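Long-range contact in substrate binding periplasmic protein (Ralstonia solanacearum, PDB 3LOP), which probably captures leucine or a related amino acid in the periplasm, as a substrate-binding protein that hands its cargo to a membrane transporter: residues V81-V86 and E150-K155. Residues are numbered along the deposited sequence; the frame is centred on the assembly and turned at random.
With LEU (leucine), chain B.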
# COMPACT_ATOMS: atom_id res chain seq x y z
N VAL A 81 -1.32 -7.54 -2.89
CA VAL A 81 -1.65 -6.33 -3.64
C VAL A 81 -2.99 -6.42 -4.37
O VAL A 81 -3.32 -7.45 -4.95
CB VAL A 81 -0.55 -6.03 -4.69
CG1 VAL A 81 -0.95 -4.85 -5.56
CG2 VAL A 81 0.77 -5.76 -3.99
N GLY A 82 -3.74 -5.32 -4.33
CA GLY A 82 -5.02 -5.28 -5.02
C GLY A 82 -6.24 -5.45 -4.14
O GLY A 82 -6.41 -6.50 -3.50
N THR A 83 -7.09 -4.43 -4.10
CA THR A 83 -8.30 -4.49 -3.30
C THR A 83 -9.14 -5.69 -3.74
O THR A 83 -9.64 -6.44 -2.90
CB THR A 83 -9.14 -3.20 -3.46
OG1 THR A 83 -8.45 -2.11 -2.84
CG2 THR A 83 -10.50 -3.34 -2.81
N ALA A 84 -9.29 -5.86 -5.05
CA ALA A 84 -10.08 -6.98 -5.57
C ALA A 84 -9.45 -8.32 -5.21
O ALA A 84 -10.15 -9.29 -4.92
CB ALA A 84 -10.24 -6.86 -7.09
N ASN A 85 -8.12 -8.37 -5.23
CA ASN A 85 -7.41 -9.60 -4.92
C ASN A 85 -7.61 -10.02 -3.47
O ASN A 85 -7.90 -11.18 -3.19
CB ASN A 85 -5.92 -9.42 -5.21
CG ASN A 85 -5.65 -9.10 -6.68
OD1 ASN A 85 -5.15 -9.94 -7.43
ND2 ASN A 85 -6.00 -7.89 -7.08
N VAL A 86 -7.47 -9.08 -2.54
CA VAL A 86 -7.65 -9.41 -1.14
C VAL A 86 -9.12 -9.73 -0.85
O VAL A 86 -9.41 -10.66 -0.09
CB VAL A 86 -7.19 -8.27 -0.22
CG1 VAL A 86 -7.45 -8.64 1.23
CG2 VAL A 86 -5.71 -8.00 -0.44
N GLU A 150 -11.44 0.58 -12.95
CA GLU A 150 -12.73 -0.06 -13.15
C GLU A 150 -12.88 -1.38 -12.40
O GLU A 150 -13.00 -2.45 -13.00
CB GLU A 150 -12.97 -0.27 -14.65
CG GLU A 150 -14.40 -0.63 -15.00
CD GLU A 150 -14.70 -0.42 -16.47
OE1 GLU A 150 -13.97 -0.97 -17.31
OE2 GLU A 150 -15.68 0.31 -16.77
N ASP A 151 -12.87 -1.28 -11.07
CA ASP A 151 -13.02 -2.43 -10.19
C ASP A 151 -13.17 -1.93 -8.75
O ASP A 151 -13.45 -0.75 -8.53
CB ASP A 151 -11.82 -3.39 -10.33
CG ASP A 151 -10.60 -2.94 -9.54
OD1 ASP A 151 -10.49 -1.74 -9.21
OD2 ASP A 151 -9.74 -3.81 -9.25
N ALA A 152 -12.99 -2.82 -7.78
CA ALA A 152 -13.14 -2.46 -6.37
C ALA A 152 -12.33 -1.23 -5.93
O ALA A 152 -12.80 -0.44 -5.12
CB ALA A 152 -12.80 -3.65 -5.49
N LEU A 153 -11.11 -1.08 -6.44
CA LEU A 153 -10.28 0.06 -6.06
C LEU A 153 -10.96 1.37 -6.47
O LEU A 153 -11.04 2.30 -5.67
CB LEU A 153 -8.90 -0.01 -6.72
CG LEU A 153 -8.06 1.27 -6.60
CD1 LEU A 153 -7.83 1.60 -5.13
CD2 LEU A 153 -6.74 1.10 -7.33
N GLY A 154 -11.43 1.43 -7.71
CA GLY A 154 -12.09 2.63 -8.20
C GLY A 154 -13.36 2.93 -7.43
O GLY A 154 -13.68 4.10 -7.18
N LYS A 155 -14.10 1.89 -7.08
CA LYS A 155 -15.34 2.04 -6.32
C LYS A 155 -15.04 2.68 -4.97
O LYS A 155 -15.77 3.56 -4.51
CB LYS A 155 -16.00 0.68 -6.12
CG LYS A 155 -17.25 0.71 -5.26
CD LYS A 155 -17.79 -0.69 -5.04
CE LYS A 155 -16.75 -1.58 -4.37
NZ LYS A 155 -17.21 -2.99 -4.26
N LEU B . -3.03 -2.66 -3.57
CA LEU B . -2.99 -1.88 -4.84
C LEU B . -1.68 -1.12 -4.95
O LEU B . -1.32 -0.76 -6.08
CB LEU B . -4.15 -0.90 -4.85
CG LEU B . -5.39 -1.69 -4.46
CD1 LEU B . -6.26 -0.89 -3.59
CD2 LEU B . -6.11 -2.14 -5.67
OXT LEU B . -1.04 -0.90 -3.90
O HOH W 1 -8.06 -4.37 -7.32
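Asp151 OD2 takes a hydrogen bond from a water whose oxygen lies 2.6 Å from OD2, and a salt bridge from Arg180 NE; Ala84 CB packs against it from across the gap. The same water accepts from the backbone, 3.0 Å from Ala84 N, and so ties the first turn of helix 83-91 to the carboxylate. The other oxygen, Asp151 OD1, turns back to cap its own helix, 152-166, taking the N-H of Leu153, with Leu153 N 2.9 Å from OD1; the donor sits well above the carboxylate plane, 61° out of it, and Gln149 NE2 also bonds to OD1.

Beside this bridge the two helix starts meet through small groups. Thr83 CG2, anti to its backbone N, reaches Ala152 CB at 3.5 Å, while Ala84 CB and Ala152 CB stand 4.4 Å apart. Each helix follows a strand of a different parallel sheet, so the contact spans the cleft between the two lobes of a periplasmic binding protein, here closed over leucine.

On the ligand side the apolar contact continues: Leu153 lays CB and CD2 against the leucine CD2, each at 3.7 Å. Thr83 CB approaches that same ligand methyl from the other lobe, and its OG1 is hydrogen-bonded to Thr107. The amino end of the ligand lies by Val81 and Gly82, just before helix 83-91: Gly82 N comes within 2.9 Å of the leucine N, and Val81 CG1 is close beside it. The ligand is also hydrogen-bonded to Ala106 O, Gln18 and Arg285. Tyr125, on helix 125-138, touches both Thr83 and Leu153.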